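Local coordinates for protein cytochrome c (Pseudomonas aeruginosa, PDB 6RTE) that acts as the dihydro-heme d1 dehydrogenase NirN in heme d1 biosynthesis, joining an eight-bladed beta-propeller to a heme c centre, at residues Asp316-Pro321 with Gly361-Arg366; Val216-Asn221 with Asn243-Asp248; Arg442-Lys447 with Val483-Met488. One frame throughout, in Å; residues are numbered along the deposited sequence.

Contact 1 (Asp316-Pro321 with Gly361-Arg366); sequences DFSFSP and GIYWKR
Pro321 and Tyr363 have CA atoms 7.4 Å apart, and the CA atoms of Ser318 and Gly361 are 7.1 Å apart, so 318-321 and 361-363 run side by side in broadly the same direction. No backbone hydrogen bond joins them, and the gap is bridged by side chains, above all by Tyr363. With its CG anti to the carbonyl carbon (chi1 -56°), the tyrosine sends its ring across to the other strand, where the OH and Ser318 OG form a hydrogen bond of 2.8 Å. The serine oxygen comes in at the ring edge, in its plane. Tyr363 OH also lies 3.0 Å from Phe319 O. Over one ring face sits Pro321, crossing the tyrosine at about a right angle in a CH-pi contact; its CD is 4.1 Å from the ring centroid and displaced toward the rim. Strands 317-319 and 362-365 are the inner strands of successive propeller blades, so this contact joins neighbouring blades. Around it, Tyr363 meets Phe372 of strand 370-374 with ring planes at about 45°, touches Leu327 of strand 325-330, and shares Leu387 with Pro321.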
# COMPACT_ATOMS: atom_id res chain seq x y z
N ASP A 316 4.45 6.82 8.90
CA ASP A 316 5.41 6.02 8.14
C ASP A 316 6.33 5.23 9.08
O ASP A 316 7.55 5.41 9.10
CB ASP A 316 6.21 6.90 7.18
CG ASP A 316 6.70 6.14 5.95
OD1 ASP A 316 6.13 5.07 5.65
OD2 ASP A 316 7.66 6.60 5.30
N PHE A 317 5.71 4.36 9.86
CA PHE A 317 6.44 3.55 10.83
C PHE A 317 7.29 2.49 10.13
O PHE A 317 6.88 1.90 9.13
CB PHE A 317 5.48 2.81 11.78
CG PHE A 317 4.56 3.70 12.58
CD1 PHE A 317 4.72 5.07 12.65
CD2 PHE A 317 3.51 3.13 13.29
CE1 PHE A 317 3.83 5.84 13.41
CE2 PHE A 317 2.65 3.89 14.05
CZ PHE A 317 2.82 5.24 14.12
N SER A 318 8.48 2.25 10.68
CA SER A 318 9.20 1.00 10.49
C SER A 318 9.43 0.36 11.86
O SER A 318 9.55 1.06 12.87
CB SER A 318 10.55 1.21 9.79
OG SER A 318 11.34 0.03 9.87
N PHE A 319 9.48 -0.97 11.89
CA PHE A 319 9.67 -1.71 13.13
C PHE A 319 11.03 -2.39 13.14
O PHE A 319 11.48 -2.93 12.13
CB PHE A 319 8.57 -2.76 13.32
CG PHE A 319 7.21 -2.17 13.51
CD1 PHE A 319 6.76 -1.80 14.76
CD2 PHE A 319 6.38 -1.95 12.42
CE1 PHE A 319 5.51 -1.25 14.94
CE2 PHE A 319 5.12 -1.39 12.59
CZ PHE A 319 4.69 -1.04 13.85
N SER A 320 11.70 -2.34 14.30
CA SER A 320 12.90 -3.12 14.49
C SER A 320 12.56 -4.60 14.38
O SER A 320 11.40 -5.00 14.52
CB SER A 320 13.53 -2.81 15.85
OG SER A 320 12.60 -2.95 16.91
N PRO A 321 13.56 -5.45 14.09
CA PRO A 321 13.25 -6.88 13.89
C PRO A 321 12.50 -7.51 15.05
O PRO A 321 11.65 -8.37 14.81
CB PRO A 321 14.64 -7.51 13.68
CG PRO A 321 15.64 -6.48 14.09
CD PRO A 321 14.98 -5.15 13.85
N GLY A 361 12.26 1.00 4.59
CA GLY A 361 13.59 0.58 4.96
C GLY A 361 13.64 -0.87 5.37
O GLY A 361 12.64 -1.48 5.75
N ILE A 362 14.84 -1.45 5.30
CA ILE A 362 15.01 -2.87 5.60
C ILE A 362 16.23 -3.05 6.50
O ILE A 362 17.09 -2.17 6.62
CB ILE A 362 15.16 -3.72 4.32
CG1 ILE A 362 16.41 -3.32 3.54
CG2 ILE A 362 13.92 -3.57 3.45
CD1 ILE A 362 16.81 -4.33 2.47
N TYR A 363 16.27 -4.22 7.13
CA TYR A 363 17.28 -4.58 8.11
C TYR A 363 18.04 -5.80 7.62
O TYR A 363 17.50 -6.64 6.90
CB TYR A 363 16.64 -4.88 9.48
CG TYR A 363 15.79 -3.76 10.03
CD1 TYR A 363 14.53 -3.50 9.50
CD2 TYR A 363 16.24 -2.97 11.08
CE1 TYR A 363 13.74 -2.47 10.00
CE2 TYR A 363 15.46 -1.95 11.59
CZ TYR A 363 14.21 -1.70 11.05
OH TYR A 363 13.43 -0.68 11.54
N TRP A 364 19.31 -5.88 8.01
CA TRP A 364 20.09 -7.09 7.77
C TRP A 364 21.31 -7.05 8.68
O TRP A 364 21.61 -6.03 9.31
CB TRP A 364 20.49 -7.23 6.29
CG TRP A 364 21.55 -6.28 5.81
CD1 TRP A 364 22.90 -6.42 5.95
CD2 TRP A 364 21.34 -5.05 5.10
NE1 TRP A 364 23.55 -5.36 5.38
CE2 TRP A 364 22.62 -4.50 4.85
CE3 TRP A 364 20.21 -4.36 4.66
CZ2 TRP A 364 22.79 -3.29 4.18
CZ3 TRP A 364 20.38 -3.15 3.99
CH2 TRP A 364 21.66 -2.63 3.76
N LYS A 365 22.00 -8.18 8.77
CA LYS A 365 23.16 -8.31 9.64
C LYS A 365 24.43 -8.03 8.85
O LYS A 365 24.68 -8.67 7.82
CB LYS A 365 23.21 -9.70 10.27
CG LYS A 365 21.92 -10.10 10.98
CD LYS A 365 22.15 -11.16 12.04
CE LYS A 365 22.67 -10.55 13.33
NZ LYS A 365 21.61 -9.80 14.05
N ARG A 366 25.21 -7.07 9.32
CA ARG A 366 26.48 -6.68 8.69
C ARG A 366 27.55 -6.72 9.77
O ARG A 366 27.56 -5.87 10.67
CB ARG A 366 26.37 -5.29 8.07
CG ARG A 366 27.65 -4.79 7.41
CD ARG A 366 27.56 -3.29 7.15
NE ARG A 366 28.62 -2.81 6.27
CZ ARG A 366 29.82 -2.41 6.68
NH1 ARG A 366 30.13 -2.42 7.97
NH2 ARG A 366 30.72 -1.99 5.80

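Contact 2 (Val216-Asn221 with Asn243-Asp248); sequences VRAGLN and NLVLLD
Val216 and Leu247 meet tip to tip because of how each side chain is turned at its first bond. Val216 CG1 lies between the backbone N and the carbonyl carbon (chi1 75°), while Leu247 CG is anti to its carbonyl carbon (chi1 -53°); Val216 CG1 thereby comes 3.6 Å from Leu247 CD1. Val245, two residues back on the same strand, spreads its two methyls over Ala218. Its CG1 is 4.0 Å from Ala218 CB, and its CG2 lies against the peptide, 3.3 Å from Ala218 O. No direct hydrogen bond spans the two segments. Instead a water joins their polar groups: it donates to Ala218 O at 2.9 Å and accepts from Asn243 ND2 at 3.0 Å. All the touching residues are buried, and Ile123 of helix 120-126 packs on both Val216 and Val245. Strand 211-217 is the outer strand of one propeller blade, and Ala218-Leu220 carry the chain into the first strand of the next, where Leu220 and Asn221 both face Leu240 in a classic beta bulge. Val216, at the end of the outer strand, and Ala218, just after it, pack on 243-248, the third strand of the blade the chain is entering. Arg217 points the other way, with a cation-pi contact to Trp118 and NH2 bonded to Asp199 O and Leu56 O.

The chemistry is thus apolar at the Val216 end, with a single buried water bridging at the Asn243 end. Asn238 ND2 donates to both Ala218 O and Asn243 OD1, so Ala218 O accepts two hydrogen bonds inside a buried interface. With an N-H of Asn243 ND2 given to the water and OD1 accepting from Asn238, the amide is probably fixed in its rotation.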
# COMPACT_ATOMS: atom_id res chain seq x y z
N VAL A 216 -16.49 -5.69 1.12
CA VAL A 216 -17.21 -4.75 1.96
C VAL A 216 -16.59 -3.39 1.71
O VAL A 216 -15.42 -3.28 1.34
CB VAL A 216 -17.18 -5.18 3.45
CG1 VAL A 216 -15.83 -4.91 4.11
CG2 VAL A 216 -18.31 -4.51 4.24
N ARG A 217 -17.41 -2.35 1.83
CA ARG A 217 -16.91 -0.98 1.75
C ARG A 217 -16.74 -0.46 3.17
O ARG A 217 -17.73 -0.16 3.85
CB ARG A 217 -17.83 -0.07 0.94
CG ARG A 217 -17.14 1.28 0.68
CD ARG A 217 -17.99 2.24 -0.17
NE ARG A 217 -17.13 3.32 -0.63
CZ ARG A 217 -17.53 4.36 -1.35
NH1 ARG A 217 -18.80 4.49 -1.69
NH2 ARG A 217 -16.64 5.27 -1.72
N ALA A 218 -15.50 -0.34 3.59
CA ALA A 218 -15.19 0.05 4.96
C ALA A 218 -15.13 1.55 5.17
O ALA A 218 -15.26 2.01 6.31
CB ALA A 218 -13.85 -0.58 5.37
N GLY A 219 -14.92 2.33 4.11
CA GLY A 219 -14.84 3.77 4.23
C GLY A 219 -15.04 4.42 2.88
O GLY A 219 -15.42 3.77 1.91
N LEU A 220 -14.77 5.74 2.84
CA LEU A 220 -14.88 6.49 1.59
C LEU A 220 -13.53 6.82 0.98
O LEU A 220 -13.44 6.98 -0.24
CB LEU A 220 -15.64 7.81 1.84
CG LEU A 220 -17.07 7.65 2.36
CD1 LEU A 220 -17.70 9.02 2.64
CD2 LEU A 220 -17.91 6.88 1.37
N ASN A 221 -12.50 6.96 1.80
CA ASN A 221 -11.12 7.11 1.33
C ASN A 221 -10.25 6.34 2.31
O ASN A 221 -10.17 6.70 3.50
CB ASN A 221 -10.71 8.57 1.23
CG ASN A 221 -9.36 8.75 0.55
OD1 ASN A 221 -8.36 9.01 1.20
ND2 ASN A 221 -9.34 8.62 -0.76
N ASN A 243 -11.27 7.10 10.89
CA ASN A 243 -11.60 6.00 11.79
C ASN A 243 -10.79 4.76 11.42
O ASN A 243 -10.06 4.74 10.43
CB ASN A 243 -13.10 5.70 11.78
CG ASN A 243 -13.62 5.17 10.44
OD1 ASN A 243 -12.86 4.70 9.59
ND2 ASN A 243 -14.94 5.26 10.25
N LEU A 244 -10.88 3.78 12.30
CA LEU A 244 -10.47 2.41 12.04
C LEU A 244 -11.72 1.56 11.91
O LEU A 244 -12.69 1.76 12.65
CB LEU A 244 -9.59 1.85 13.17
CG LEU A 244 -8.27 2.58 13.45
CD1 LEU A 244 -7.81 2.26 14.86
CD2 LEU A 244 -7.21 2.19 12.43
N VAL A 245 -11.71 0.61 10.98
CA VAL A 245 -12.83 -0.31 10.83
C VAL A 245 -12.29 -1.73 11.04
O VAL A 245 -11.36 -2.15 10.34
CB VAL A 245 -13.53 -0.15 9.47
CG1 VAL A 245 -14.54 -1.24 9.24
CG2 VAL A 245 -14.21 1.24 9.39
N LEU A 246 -12.85 -2.42 12.02
CA LEU A 246 -12.46 -3.77 12.39
C LEU A 246 -13.44 -4.76 11.75
O LEU A 246 -14.65 -4.67 11.98
CB LEU A 246 -12.46 -3.93 13.91
CG LEU A 246 -12.08 -5.31 14.46
CD1 LEU A 246 -10.65 -5.65 14.08
CD2 LEU A 246 -12.25 -5.35 15.96
N LEU A 247 -12.91 -5.69 10.97
CA LEU A 247 -13.69 -6.68 10.25
C LEU A 247 -13.27 -8.08 10.69
O LEU A 247 -12.13 -8.30 11.10
CB LEU A 247 -13.50 -6.54 8.73
CG LEU A 247 -13.72 -5.17 8.08
CD1 LEU A 247 -13.26 -5.17 6.61
CD2 LEU A 247 -15.19 -4.77 8.16
N ASP A 248 -14.21 -9.02 10.60
CA ASP A 248 -13.91 -10.44 10.73
C ASP A 248 -13.21 -10.91 9.45
O ASP A 248 -13.75 -10.76 8.35
CB ASP A 248 -15.20 -11.23 10.99
CG ASP A 248 -14.94 -12.70 11.31
OD1 ASP A 248 -14.11 -13.34 10.63
OD2 ASP A 248 -15.59 -13.23 12.24
O HOH W 1 -16.34 4.22 7.80

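Contact 3 (Arg442-Lys447 with Val483-Met488); sequences RPSPGK and VKRLPM
The guanidinium of Arg485 meets Pro443 O and Ser444 OG at its edge, both near its plane, and so ties the outer strand 482-488 of a beta-propeller blade to the loop leading into that blade. The other flat group, on Arg442, carries Pro445 CB over one face, offset toward the rim, and forms a salt bridge with Asp425. Arg485 leaves its strand toward the loop with CG anti to the backbone N and bends at chi3 (-68°). Its NH2 donates to Pro443 O at 2.8 Å, while NH1 makes weak bonds to that same carbonyl and, at 3.0 Å, to Ser444 OG. The same NH2 also makes a salt bridge with Glu482, which would probably offset part of the arginine's charge. Val473 of strand 470-476 touches both Pro443 and Arg485. Ser444 to Lys447 form a type II beta turn, closed by Lys447 N to Ser444 O at 3.0 Å. At Pro443 O the Arg485 NH2 donor arrives above the carbonyl plane, 36° out of it, with a C=O...donor angle of 121°.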
# COMPACT_ATOMS: atom_id res chain seq x y z
N ARG A 442 18.68 -2.45 -15.65
CA ARG A 442 17.92 -1.48 -16.44
C ARG A 442 16.99 -2.22 -17.38
O ARG A 442 17.25 -2.31 -18.59
CB ARG A 442 18.87 -0.56 -17.21
CG ARG A 442 18.21 0.69 -17.77
CD ARG A 442 19.25 1.62 -18.40
NE ARG A 442 18.65 2.81 -18.99
CZ ARG A 442 19.31 3.69 -19.74
NH1 ARG A 442 20.60 3.51 -20.00
NH2 ARG A 442 18.68 4.75 -20.24
N PRO A 443 15.87 -2.75 -16.87
CA PRO A 443 15.04 -3.64 -17.69
C PRO A 443 14.48 -2.98 -18.94
O PRO A 443 14.46 -3.60 -20.01
CB PRO A 443 13.94 -4.08 -16.72
CG PRO A 443 13.88 -3.01 -15.70
CD PRO A 443 15.29 -2.52 -15.53
N SER A 444 14.01 -1.74 -18.84
CA SER A 444 13.43 -1.02 -19.96
C SER A 444 14.02 0.38 -19.99
O SER A 444 13.47 1.31 -19.38
CB SER A 444 11.90 -0.97 -19.86
OG SER A 444 11.34 -2.22 -20.19
N PRO A 445 15.15 0.57 -20.69
CA PRO A 445 15.79 1.90 -20.71
C PRO A 445 14.81 3.01 -21.05
O PRO A 445 14.15 2.98 -22.10
CB PRO A 445 16.88 1.74 -21.78
CG PRO A 445 17.23 0.29 -21.73
CD PRO A 445 15.94 -0.42 -21.44
N GLY A 446 14.70 4.01 -20.17
CA GLY A 446 13.85 5.15 -20.39
C GLY A 446 12.54 5.12 -19.63
O GLY A 446 11.90 6.17 -19.50
N LYS A 447 12.14 3.96 -19.12
CA LYS A 447 10.86 3.81 -18.45
C LYS A 447 11.06 3.64 -16.96
O LYS A 447 12.13 3.24 -16.49
CB LYS A 447 10.09 2.62 -19.02
CG LYS A 447 9.95 2.68 -20.52
CD LYS A 447 8.85 1.79 -21.02
CE LYS A 447 8.72 1.90 -22.52
NZ LYS A 447 7.52 1.19 -23.00
N VAL A 483 15.66 -13.54 -17.30
CA VAL A 483 15.22 -14.87 -17.66
C VAL A 483 13.87 -14.88 -18.37
O VAL A 483 13.63 -15.74 -19.22
CB VAL A 483 15.18 -15.77 -16.40
CG1 VAL A 483 14.49 -17.09 -16.70
CG2 VAL A 483 16.59 -16.01 -15.87
N LYS A 484 12.98 -13.93 -18.05
CA LYS A 484 11.64 -13.92 -18.61
C LYS A 484 11.03 -12.53 -18.44
O LYS A 484 11.38 -11.80 -17.50
CB LYS A 484 10.76 -14.98 -17.94
CG LYS A 484 9.37 -15.15 -18.55
CD LYS A 484 8.75 -16.48 -18.11
CE LYS A 484 7.40 -16.72 -18.75
NZ LYS A 484 6.93 -18.12 -18.49
N ARG A 485 10.11 -12.19 -19.34
CA ARG A 485 9.47 -10.88 -19.34
C ARG A 485 7.99 -11.07 -19.67
O ARG A 485 7.66 -11.71 -20.66
CB ARG A 485 10.13 -9.95 -20.36
CG ARG A 485 9.66 -8.51 -20.33
CD ARG A 485 10.45 -7.65 -21.30
NE ARG A 485 11.85 -7.48 -20.89
CZ ARG A 485 12.38 -6.33 -20.46
NH1 ARG A 485 11.65 -5.22 -20.38
NH2 ARG A 485 13.66 -6.29 -20.12
N LEU A 486 7.11 -10.51 -18.82
CA LEU A 486 5.67 -10.60 -19.02
C LEU A 486 5.10 -9.21 -19.27
O LEU A 486 5.14 -8.36 -18.37
CB LEU A 486 4.98 -11.24 -17.82
CG LEU A 486 5.24 -12.73 -17.55
CD1 LEU A 486 6.62 -12.95 -16.95
CD2 LEU A 486 4.15 -13.29 -16.65
N PRO A 487 4.54 -8.94 -20.45
CA PRO A 487 3.98 -7.60 -20.71
C PRO A 487 2.75 -7.32 -19.86
O PRO A 487 1.89 -8.19 -19.68
CB PRO A 487 3.62 -7.65 -22.20
CG PRO A 487 4.35 -8.82 -22.76
CD PRO A 487 4.49 -9.80 -21.65
N MET A 488 2.66 -6.08 -19.36
CA MET A 488 1.56 -5.68 -18.49
C MET A 488 1.37 -4.17 -18.55
O MET A 488 2.30 -3.41 -18.84
CB MET A 488 1.80 -6.11 -17.04
CG MET A 488 1.67 -7.59 -16.80
SD MET A 488 1.78 -8.01 -15.06
CE MET A 488 1.86 -9.80 -15.15

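The three contacts are separate sites on one beta-propeller, where successive blades adjoin or connect. Contact 1 brings the inner strands of adjacent blades together through side chains; in contacts 2 and 3 the chain leaving one blade's outer strand packs on the third or fourth strand of the blade it enters. Centres of contacts 1 and 2 are 28 Å apart, nearest atoms about 10 Å. Contact 3 is more remote, 29 Å from contact 1 and 36 Å from contact 2 centre to centre. From contact 2, Arg217 NH2 reaches Leu56 O in the N-terminal cytochrome c part. The heme c pocket is formed by residues between 46 and 198, hence by none of the six segments.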